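Methyltransferase (Thermus thermophilus, PDB 1WS6) probably transfers a methyl group from S-adenosylmethionine to an acceptor, as Rossmann-fold methyltransferases do. Local coordinates at residues Arg36-Arg41 with Gly140-Leu145; Pro40-Phe45 with Glu62-Val67; Val55-Ala60 with Arg84-Gly89; Gly108-Val113 with Ser134-Ala139. All blocks are in the same frame, centred on the assembly; numbering follows the deposited sequence.

Interaction 1 (Arg36-Arg41 with Gly140-Leu145)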
# COMPACT_ATOMS: atom_id res chain seq x y z
N ARG A 36 9.91 9.31 -1.46
CA ARG A 36 11.33 9.23 -1.80
C ARG A 36 12.05 10.46 -1.24
O ARG A 36 13.24 10.43 -0.95
CB ARG A 36 11.53 9.09 -3.31
CG ARG A 36 11.39 10.36 -4.13
CD ARG A 36 11.70 10.07 -5.61
NE ARG A 36 10.65 9.27 -6.23
CZ ARG A 36 9.54 9.78 -6.74
NH1 ARG A 36 9.34 11.09 -6.71
NH2 ARG A 36 8.61 8.99 -7.26
N LEU A 37 11.30 11.55 -1.07
CA LEU A 37 11.86 12.77 -0.52
C LEU A 37 12.10 12.59 0.99
O LEU A 37 13.12 13.02 1.53
CB LEU A 37 10.90 13.94 -0.76
CG LEU A 37 11.35 15.36 -0.41
CD1 LEU A 37 11.46 15.55 1.10
CD2 LEU A 37 12.68 15.64 -1.09
N ARG A 38 11.15 11.93 1.65
CA ARG A 38 11.26 11.71 3.09
C ARG A 38 12.07 10.50 3.50
O ARG A 38 12.61 10.46 4.61
CB ARG A 38 9.86 11.63 3.71
CG ARG A 38 9.87 11.29 5.20
CD ARG A 38 8.59 11.70 5.92
NE ARG A 38 8.63 11.28 7.32
CZ ARG A 38 7.76 11.65 8.25
NH1 ARG A 38 6.77 12.47 7.95
NH2 ARG A 38 7.90 11.21 9.49
N TYR A 39 12.17 9.52 2.62
CA TYR A 39 12.91 8.29 2.90
C TYR A 39 13.86 7.95 1.77
O TYR A 39 13.63 7.00 1.02
CB TYR A 39 11.94 7.14 3.12
CG TYR A 39 11.03 7.35 4.29
CD1 TYR A 39 11.52 7.34 5.59
CD2 TYR A 39 9.67 7.56 4.10
CE1 TYR A 39 10.69 7.53 6.68
CE2 TYR A 39 8.82 7.76 5.18
CZ TYR A 39 9.34 7.74 6.47
OH TYR A 39 8.50 7.93 7.55
N PRO A 40 14.93 8.72 1.64
CA PRO A 40 15.92 8.49 0.58
C PRO A 40 16.64 7.16 0.76
O PRO A 40 17.21 6.62 -0.18
CB PRO A 40 16.85 9.68 0.71
CG PRO A 40 16.77 10.01 2.20
CD PRO A 40 15.30 9.88 2.47
N ARG A 41 16.59 6.62 1.97
CA ARG A 41 17.25 5.36 2.25
C ARG A 41 16.24 4.23 2.11
O ARG A 41 16.55 3.06 2.32
CB ARG A 41 17.84 5.37 3.66
CG ARG A 41 18.77 4.22 3.97
CD ARG A 41 19.91 4.17 2.98
NE ARG A 41 20.87 3.11 3.30
CZ ARG A 41 21.92 2.80 2.54
NH1 ARG A 41 22.15 3.47 1.41
NH2 ARG A 41 22.75 1.83 2.91
N GLY A 140 9.93 6.53 13.39
CA GLY A 140 10.35 7.32 12.25
C GLY A 140 9.59 7.00 10.98
O GLY A 140 9.65 7.74 10.01
N GLY A 141 8.85 5.89 10.98
CA GLY A 141 8.09 5.50 9.81
C GLY A 141 6.72 6.14 9.67
O GLY A 141 6.37 7.03 10.44
N LEU A 142 5.95 5.65 8.71
CA LEU A 142 4.62 6.16 8.43
C LEU A 142 3.54 5.13 8.19
O LEU A 142 3.80 4.04 7.67
CB LEU A 142 4.63 7.03 7.18
CG LEU A 142 5.02 8.50 7.25
CD1 LEU A 142 4.90 9.08 5.85
CD2 LEU A 142 4.11 9.23 8.23
N TYR A 143 2.32 5.49 8.59
CA TYR A 143 1.12 4.70 8.34
C TYR A 143 0.37 5.63 7.40
O TYR A 143 0.10 6.78 7.74
CB TYR A 143 0.26 4.49 9.60
CG TYR A 143 0.77 3.44 10.56
CD1 TYR A 143 1.52 3.80 11.68
CD2 TYR A 143 0.50 2.09 10.36
CE1 TYR A 143 1.98 2.85 12.56
CE2 TYR A 143 0.96 1.12 11.24
CZ TYR A 143 1.71 1.51 12.33
OH TYR A 143 2.20 0.57 13.20
N VAL A 144 0.06 5.15 6.21
CA VAL A 144 -0.66 5.96 5.25
C VAL A 144 -1.99 5.29 4.98
O VAL A 144 -2.04 4.13 4.58
CB VAL A 144 0.10 6.10 3.93
CG1 VAL A 144 -0.71 6.94 2.96
CG2 VAL A 144 1.47 6.73 4.20
N LEU A 145 -3.07 6.03 5.17
CA LEU A 145 -4.40 5.49 4.97
C LEU A 145 -5.14 6.22 3.84
O LEU A 145 -5.22 7.44 3.86
CB LEU A 145 -5.17 5.62 6.30
CG LEU A 145 -4.27 5.38 7.54
CD1 LEU A 145 -4.98 5.75 8.84
CD2 LEU A 145 -3.84 3.92 7.58
O HOH W 1 11.31 10.48 9.21

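Interaction 2 (Pro40-Phe45 with Glu62-Val67)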
# COMPACT_ATOMS: atom_id res chain seq x y z
N PRO A 40 14.93 8.72 1.64
CA PRO A 40 15.92 8.49 0.58
C PRO A 40 16.64 7.16 0.76
O PRO A 40 17.21 6.62 -0.18
CB PRO A 40 16.85 9.68 0.71
CG PRO A 40 16.77 10.01 2.20
CD PRO A 40 15.30 9.88 2.47
N ARG A 41 16.59 6.62 1.97
CA ARG A 41 17.25 5.36 2.25
C ARG A 41 16.24 4.23 2.11
O ARG A 41 16.55 3.06 2.32
CB ARG A 41 17.84 5.37 3.66
CG ARG A 41 18.77 4.22 3.97
CD ARG A 41 19.91 4.17 2.98
NE ARG A 41 20.87 3.11 3.30
CZ ARG A 41 21.92 2.80 2.54
NH1 ARG A 41 22.15 3.47 1.41
NH2 ARG A 41 22.75 1.83 2.91
N ARG A 42 15.01 4.61 1.76
CA ARG A 42 13.93 3.65 1.57
C ARG A 42 13.67 2.81 2.80
O ARG A 42 13.61 3.31 3.92
CB ARG A 42 14.23 2.73 0.39
CG ARG A 42 14.36 3.45 -0.95
CD ARG A 42 13.06 4.13 -1.38
NE ARG A 42 13.22 4.81 -2.66
CZ ARG A 42 13.76 6.02 -2.81
NH1 ARG A 42 14.19 6.70 -1.76
NH2 ARG A 42 13.92 6.54 -4.03
N GLY A 43 13.52 1.51 2.59
CA GLY A 43 13.25 0.59 3.68
C GLY A 43 12.18 -0.41 3.29
O GLY A 43 11.95 -0.64 2.10
N ARG A 44 11.52 -1.01 4.27
CA ARG A 44 10.47 -1.98 3.98
C ARG A 44 9.10 -1.32 3.90
O ARG A 44 8.73 -0.50 4.75
CB ARG A 44 10.48 -3.09 5.04
CG ARG A 44 11.78 -3.89 5.07
CD ARG A 44 11.48 -5.39 5.16
NE ARG A 44 10.59 -5.66 6.27
CZ ARG A 44 9.87 -6.76 6.43
NH1 ARG A 44 9.94 -7.74 5.53
NH2 ARG A 44 9.07 -6.87 7.47
N PHE A 45 8.34 -1.69 2.87
CA PHE A 45 7.02 -1.15 2.58
C PHE A 45 5.97 -2.26 2.71
O PHE A 45 6.12 -3.33 2.12
CB PHE A 45 7.04 -0.56 1.16
CG PHE A 45 5.81 0.23 0.79
CD1 PHE A 45 4.65 -0.40 0.36
CD2 PHE A 45 5.82 1.61 0.85
CE1 PHE A 45 3.55 0.32 -0.01
CE2 PHE A 45 4.71 2.35 0.48
CZ PHE A 45 3.58 1.71 0.05
N GLU A 62 10.47 1.35 -6.90
CA GLU A 62 11.24 2.50 -6.46
C GLU A 62 12.29 2.20 -5.41
O GLU A 62 12.80 3.11 -4.77
CB GLU A 62 10.29 3.61 -5.99
CG GLU A 62 9.60 4.30 -7.16
CD GLU A 62 8.70 5.45 -6.76
OE1 GLU A 62 9.11 6.28 -5.91
OE2 GLU A 62 7.59 5.54 -7.32
N GLY A 63 12.63 0.93 -5.26
CA GLY A 63 13.66 0.56 -4.31
C GLY A 63 13.24 0.11 -2.92
O GLY A 63 14.10 -0.14 -2.08
N TRP A 64 11.95 0.00 -2.67
CA TRP A 64 11.48 -0.45 -1.36
C TRP A 64 11.44 -1.97 -1.34
O TRP A 64 11.34 -2.60 -2.39
CB TRP A 64 10.06 0.04 -1.08
CG TRP A 64 9.96 1.50 -0.90
CD1 TRP A 64 9.86 2.45 -1.88
CD2 TRP A 64 10.00 2.20 0.34
NE1 TRP A 64 9.83 3.71 -1.32
CE2 TRP A 64 9.92 3.58 0.04
CE3 TRP A 64 10.10 1.81 1.67
CZ2 TRP A 64 9.94 4.55 1.03
CZ3 TRP A 64 10.12 2.77 2.65
CH2 TRP A 64 10.04 4.13 2.33
N GLU A 65 11.53 -2.55 -0.15
CA GLU A 65 11.44 -4.00 0.02
C GLU A 65 9.95 -4.15 0.33
O GLU A 65 9.52 -3.97 1.48
CB GLU A 65 12.29 -4.46 1.21
CG GLU A 65 12.50 -5.97 1.25
CD GLU A 65 13.18 -6.44 2.54
OE1 GLU A 65 14.17 -5.80 2.96
OE2 GLU A 65 12.73 -7.46 3.11
N ALA A 66 9.16 -4.45 -0.69
CA ALA A 66 7.72 -4.53 -0.53
C ALA A 66 7.11 -5.87 -0.15
O ALA A 66 7.50 -6.92 -0.65
CB ALA A 66 7.05 -4.01 -1.79
N VAL A 67 6.12 -5.80 0.72
CA VAL A 67 5.38 -6.97 1.17
C VAL A 67 3.92 -6.67 0.88
O VAL A 67 3.38 -5.72 1.40
CB VAL A 67 5.56 -7.22 2.67
CG1 VAL A 67 4.58 -8.29 3.14
CG2 VAL A 67 6.97 -7.65 2.95
O HOH W 2 14.89 -0.73 0.77
O HOH W 3 10.59 -8.94 2.96

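Interaction 3 (Val55-Ala60 with Arg84-Gly89)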
# COMPACT_ATOMS: atom_id res chain seq x y z
N VAL A 55 -0.02 0.01 -5.84
CA VAL A 55 0.82 0.74 -4.90
C VAL A 55 2.03 -0.05 -4.40
O VAL A 55 3.14 0.48 -4.38
CB VAL A 55 -0.03 1.26 -3.70
CG1 VAL A 55 -0.73 0.09 -3.00
CG2 VAL A 55 0.85 2.04 -2.73
N GLY A 56 1.83 -1.30 -4.02
CA GLY A 56 2.95 -2.10 -3.54
C GLY A 56 4.03 -2.34 -4.60
O GLY A 56 5.22 -2.41 -4.27
N LEU A 57 3.63 -2.50 -5.85
CA LEU A 57 4.60 -2.73 -6.91
C LEU A 57 5.34 -1.43 -7.24
O LEU A 57 6.50 -1.44 -7.67
CB LEU A 57 3.92 -3.28 -8.16
CG LEU A 57 3.43 -4.72 -8.01
CD1 LEU A 57 2.73 -5.19 -9.29
CD2 LEU A 57 4.63 -5.62 -7.71
N GLU A 58 4.65 -0.30 -7.03
CA GLU A 58 5.26 0.99 -7.28
C GLU A 58 6.39 1.15 -6.28
O GLU A 58 7.48 1.61 -6.62
CB GLU A 58 4.23 2.10 -7.10
CG GLU A 58 4.76 3.51 -7.33
CD GLU A 58 5.07 3.79 -8.79
OE1 GLU A 58 4.28 3.38 -9.66
OE2 GLU A 58 6.10 4.44 -9.07
N ALA A 59 6.14 0.76 -5.03
CA ALA A 59 7.16 0.85 -3.99
C ALA A 59 8.35 -0.03 -4.37
O ALA A 59 9.50 0.39 -4.28
CB ALA A 59 6.59 0.41 -2.64
N ALA A 60 8.06 -1.26 -4.80
CA ALA A 60 9.12 -2.18 -5.19
C ALA A 60 9.94 -1.59 -6.31
O ALA A 60 11.17 -1.63 -6.28
CB ALA A 60 8.52 -3.50 -5.63
N ARG A 84 5.55 -10.57 -12.21
CA ARG A 84 6.27 -11.12 -13.35
C ARG A 84 6.49 -10.07 -14.44
O ARG A 84 7.62 -9.84 -14.86
CB ARG A 84 5.51 -12.30 -13.94
CG ARG A 84 5.74 -13.61 -13.21
CD ARG A 84 6.94 -14.37 -13.76
NE ARG A 84 6.56 -15.28 -14.84
CZ ARG A 84 7.38 -16.18 -15.39
NH1 ARG A 84 8.63 -16.30 -14.96
NH2 ARG A 84 6.93 -16.98 -16.36
N ARG A 85 5.41 -9.43 -14.89
CA ARG A 85 5.52 -8.42 -15.93
C ARG A 85 6.52 -7.34 -15.55
O ARG A 85 7.31 -6.89 -16.38
CB ARG A 85 4.17 -7.75 -16.20
CG ARG A 85 3.06 -8.67 -16.65
CD ARG A 85 1.72 -7.93 -16.81
NE ARG A 85 1.57 -7.24 -18.10
CZ ARG A 85 2.28 -6.18 -18.48
NH1 ARG A 85 3.19 -5.66 -17.68
NH2 ARG A 85 2.07 -5.63 -19.67
N THR A 86 6.49 -6.91 -14.30
CA THR A 86 7.39 -5.86 -13.85
C THR A 86 8.79 -6.39 -13.55
O THR A 86 9.75 -5.62 -13.50
CB THR A 86 6.83 -5.16 -12.59
OG1 THR A 86 6.91 -6.03 -11.46
CG2 THR A 86 5.38 -4.76 -12.81
N GLY A 87 8.90 -7.70 -13.37
CA GLY A 87 10.19 -8.28 -13.09
C GLY A 87 10.74 -7.77 -11.77
O GLY A 87 11.94 -7.72 -11.55
N LEU A 88 9.84 -7.37 -10.89
CA LEU A 88 10.24 -6.86 -9.60
C LEU A 88 10.24 -7.98 -8.56
O LEU A 88 9.54 -9.00 -8.72
CB LEU A 88 9.30 -5.74 -9.15
CG LEU A 88 9.41 -4.45 -9.96
CD1 LEU A 88 8.48 -3.40 -9.39
CD2 LEU A 88 10.85 -3.96 -9.92
N GLY A 89 11.04 -7.79 -7.52
CA GLY A 89 11.11 -8.77 -6.45
C GLY A 89 10.21 -8.25 -5.35
O GLY A 89 10.43 -7.17 -4.80

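Interaction 4 (Gly108-Val113 with Ser134-Ala139)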
# COMPACT_ATOMS: atom_id res chain seq x y z
N GLY A 108 8.15 -10.61 14.57
CA GLY A 108 9.02 -9.47 14.76
C GLY A 108 9.22 -8.69 13.46
O GLY A 108 10.25 -8.06 13.25
N GLU A 109 8.22 -8.75 12.59
CA GLU A 109 8.28 -8.05 11.32
C GLU A 109 8.15 -6.54 11.53
O GLU A 109 7.35 -6.08 12.36
CB GLU A 109 7.15 -8.52 10.40
CG GLU A 109 7.26 -9.97 9.99
CD GLU A 109 8.30 -10.18 8.91
OE1 GLU A 109 9.32 -9.46 8.93
OE2 GLU A 109 8.10 -11.07 8.06
N ARG A 110 8.94 -5.78 10.78
CA ARG A 110 8.88 -4.33 10.87
C ARG A 110 9.07 -3.65 9.52
O ARG A 110 9.78 -4.14 8.64
CB ARG A 110 9.87 -3.81 11.91
CG ARG A 110 9.16 -3.46 13.20
CD ARG A 110 9.90 -3.94 14.41
NE ARG A 110 9.06 -3.93 15.61
CZ ARG A 110 7.98 -4.69 15.78
NH1 ARG A 110 7.58 -5.53 14.83
NH2 ARG A 110 7.30 -4.62 16.92
N PHE A 111 8.41 -2.50 9.37
CA PHE A 111 8.45 -1.75 8.13
C PHE A 111 8.61 -0.27 8.38
O PHE A 111 8.31 0.24 9.46
CB PHE A 111 7.14 -1.95 7.37
CG PHE A 111 6.77 -3.39 7.17
CD1 PHE A 111 7.04 -4.02 5.96
CD2 PHE A 111 6.16 -4.11 8.18
CE1 PHE A 111 6.71 -5.35 5.78
CE2 PHE A 111 5.82 -5.44 8.01
CZ PHE A 111 6.10 -6.07 6.80
N THR A 112 9.08 0.42 7.35
CA THR A 112 9.26 1.86 7.42
C THR A 112 7.96 2.57 7.03
O THR A 112 7.63 3.64 7.54
CB THR A 112 10.40 2.28 6.49
OG1 THR A 112 11.60 1.64 6.93
CG2 THR A 112 10.58 3.79 6.50
N VAL A 113 7.21 1.95 6.12
CA VAL A 113 5.95 2.51 5.66
C VAL A 113 4.90 1.42 5.50
O VAL A 113 5.19 0.32 5.04
CB VAL A 113 6.10 3.20 4.29
CG1 VAL A 113 4.74 3.68 3.81
CG2 VAL A 113 7.08 4.35 4.39
N SER A 134 -1.25 -2.69 15.46
CA SER A 134 -0.28 -3.75 15.21
C SER A 134 1.12 -3.32 15.60
O SER A 134 1.95 -4.15 15.95
CB SER A 134 -0.27 -4.14 13.72
OG SER A 134 0.47 -3.21 12.95
N GLY A 135 1.39 -2.02 15.52
CA GLY A 135 2.71 -1.52 15.87
C GLY A 135 3.79 -2.05 14.95
O GLY A 135 4.94 -2.20 15.37
N LEU A 136 3.46 -2.32 13.69
CA LEU A 136 4.43 -2.87 12.74
C LEU A 136 5.42 -1.87 12.11
O LEU A 136 6.44 -2.28 11.57
CB LEU A 136 3.71 -3.62 11.63
CG LEU A 136 2.87 -4.84 12.04
CD1 LEU A 136 2.20 -5.42 10.81
CD2 LEU A 136 3.76 -5.89 12.73
N VAL A 137 5.12 -0.58 12.18
CA VAL A 137 6.02 0.44 11.62
C VAL A 137 7.03 0.93 12.66
O VAL A 137 6.67 1.34 13.76
CB VAL A 137 5.23 1.66 11.09
CG1 VAL A 137 6.21 2.74 10.63
CG2 VAL A 137 4.34 1.24 9.93
N GLU A 138 8.30 0.89 12.28
CA GLU A 138 9.40 1.31 13.13
C GLU A 138 9.34 2.80 13.44
O GLU A 138 8.69 3.56 12.72
CB GLU A 138 10.72 1.02 12.41
CG GLU A 138 10.97 1.99 11.28
CD GLU A 138 12.10 1.56 10.36
OE1 GLU A 138 12.47 2.36 9.48
OE2 GLU A 138 12.61 0.42 10.52
N ALA A 139 10.01 3.21 14.51
CA ALA A 139 10.05 4.62 14.88
C ALA A 139 10.55 5.39 13.67
O ALA A 139 11.48 4.95 12.99
CB ALA A 139 10.98 4.83 16.05

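Interaction 1 (Arg36-Arg41 with Gly140-Leu145)
Tyr39, the first residue beyond helix 25-38, sends its phenol to Leu142 on strand 141-148 and to Gly140 just before it. The polar part of the contact converges on one carbonyl. Tyr39 OH donates to Gly140 O at 2.7 Å, on a lone pair in the carbonyl plane, and the same oxygen lies at the edge of the Tyr39 ring. A water also donates to Gly140 O (3.3 Å) and takes a weak bond from Arg38 NE, so the carbonyl receives two hydrogen bonds. The guanidinium finds stronger partners elsewhere: Arg38 NH2 pairs with Glu170 of strand 164-170, and NH1 bonds to Tyr34 OH. The apolar part belongs to Leu142. Its CG sits 3.5 Å from Tyr39 OH, its CD1 meets the ring edge 4.2 Å from Tyr39 CE2, and its CD2 faces the Arg38 guanidinium 4.2 Å from NH1. With CG anti to the backbone N (chi1 175°), Arg38 lays that carbon over one face of the Tyr39 ring, 3.6 Å above its plane and offset toward the rim. Gly140 and Gly141 together pair with the single residue Val171, a G1 beta bulge; at Gly140 a CB would jam against the preceding carbonyl oxygen. The chemistry thus ties the C-terminal end of helix 25-38 to the sheet by one well-directed phenol bond, with Leu142 methyls packed beside it.

Interaction 2 (Pro40-Phe45 with Glu62-Val67)
Arg42 and Phe45 pack against opposite faces of Trp64 where strands 44-48 and 65-69 come together, the two parallel strands of a beta-alpha-beta unit joined through helix 54-61 in this Rossmann-like fold. The tight part is the packing on the two faces of the indole. Arg42, bent at chi2 (-64°), sets its CD over the five-membered ring of Trp64, 3.5 Å from the centroid, in a CH-pi contact. From the other side Phe45 turns its edge to that ring in a T-shaped pair, with centroids 5.6 Å apart and planes at 67°. An alanine in place of Trp64 would take away the ring faces that Arg42 CD and the edge of Phe45 rest on, and is likely to open a gap between them. Regular parallel pairing continues beside it: Glu65 N bonds to Gly43 O (3.0 Å), Phe45 N to Glu65 O (2.9 Å) and Val67 N to Phe45 O (2.8 Å). The face carrying Arg44 and Glu65 is looser and wetter. Their salt bridge is long, 3.7 Å from Arg44 NH1 to Glu65 OE2, and a water that donates to OE2 accepts only a weak bond from NH1. The residues just before strand 111-116 engage the guanidinium more firmly: NE bonds to Arg110 O and NH2 forms a salt bridge with Glu109. Beyond the indole, Arg42 NE donates to Glu62 O at 2.7 Å, the oxygen lying close to the guanidinium plane.

Interaction 3 (Val55-Ala60 with Arg84-Gly89)
Leu88 reaches Leu57 and Ala60 through two staggered torsions: CG lies beside the backbone N and anti to the carbonyl carbon (chi1 -69°), and CD1 continues anti to CA (chi2 -178°). That methyl carries most of the contact. It comes within 3.8 Å of Ala60 CB and rests 3.3 Å from Leu57 O, a backbone oxygen of helix 54-61. The Leu57 side chain reaches across to the last turn of helix 73-86, where its CD2 stops 4.4 Å from Thr86 OG1. That hydroxyl is engaged within its own helix, with Asn82 O and Val83 O. Gly89 O completes the approach, 4.2 Å from Ala60 CB. The chain is brought round by a Schellman motif: Gly87, with positive phi, ends helix 73-86 while Leu88 N bonds back to Val83 O, and Leu88 can then turn to helix 54-61. Leu14 of the short hairpin strand 13-14 touches both Leu57 and Thr86 and so extends the same apolar patch. Helix 54-61 follows strand 44-48 and a glycine-rich sequence consistent with the cofactor loop of Rossmann-like methyltransferases. With 193 Å² buried and methyl groups doing the touching, this contact of helix 54-61 with the C-terminal turn of helix 73-86 and the loop after it rests on shape and dispersion, without a directed bond to fix its register.

Interaction 4 (Gly108-Val113 with Ser134-Ala139)
Phe111 and Leu136 begin a short parallel pairing in which backbone donors and acceptors are matched in turn. Strand 111-116, helix 126-134 and strand 137-138 form a beta-alpha-beta crossover whose ends meet here. Phe111 N bonds to Leu136 O (3.0 Å), and Phe111 O accepts from Glu138 N (2.9 Å), so the one residue between, Val137, forms a single beta bridge with Phe111. Val137 N turns the other way and is met by Tyr143 OH. Just ahead, Leu136 N is taken by Ser134 OG at 3.2 Å, an ST turn, and that hydroxyl in turn bonds to Leu131 O. Strand 111-116 then passes its pairing on: Thr112 O accepts from Leu142 of strand 141-148. The side-chain bond runs from Thr112 OG1 to Glu138 OE1, 2.8 Å, with the hydroxyl well above the carboxylate plane (63° out of it). Glu138 has CG in the crowded position between backbone N and carbonyl carbon (chi1 74°), and its chain is extended from there. An alanine in place of Glu138 would leave Thr112 OG1 without this acceptor, and the hydroxyl would probably be free to turn. At the far end Arg110 lays one guanidinium face against Gly135 O, 3.7 Å from NH2. Leu136 CD2 packs 3.6 Å from Glu109 O. The chemistry implies a junction held mainly by two backbone hydrogen bonds, with one side-chain bond added where the strand changes partner.

Overall arrangement
Interactions 1, 2 and 4 all reach the same mixed sheet, whereas interaction 3 joins helix 54-61 to the end of helix 73-86 and the loop after it. Strand 111-116 lies between strands 44-48 and 141-148 and is hydrogen-bonded on both sides, which connects these three contacts. Interactions 1 and 2 also meet through a salt bridge of Arg36 with Glu62 and through Tyr39 packing on Trp64. Phe45 on Ala59 links interaction 2 to interaction 3. The Trp64-Phe45 side of interaction 2 is buried, while Arg44-Glu65, Arg110 and Gly140 lie toward the exposed side. Backbone pairing dominates interactions 2 and 4, a single phenol bond directs interaction 1, and interaction 3 is largely apolar.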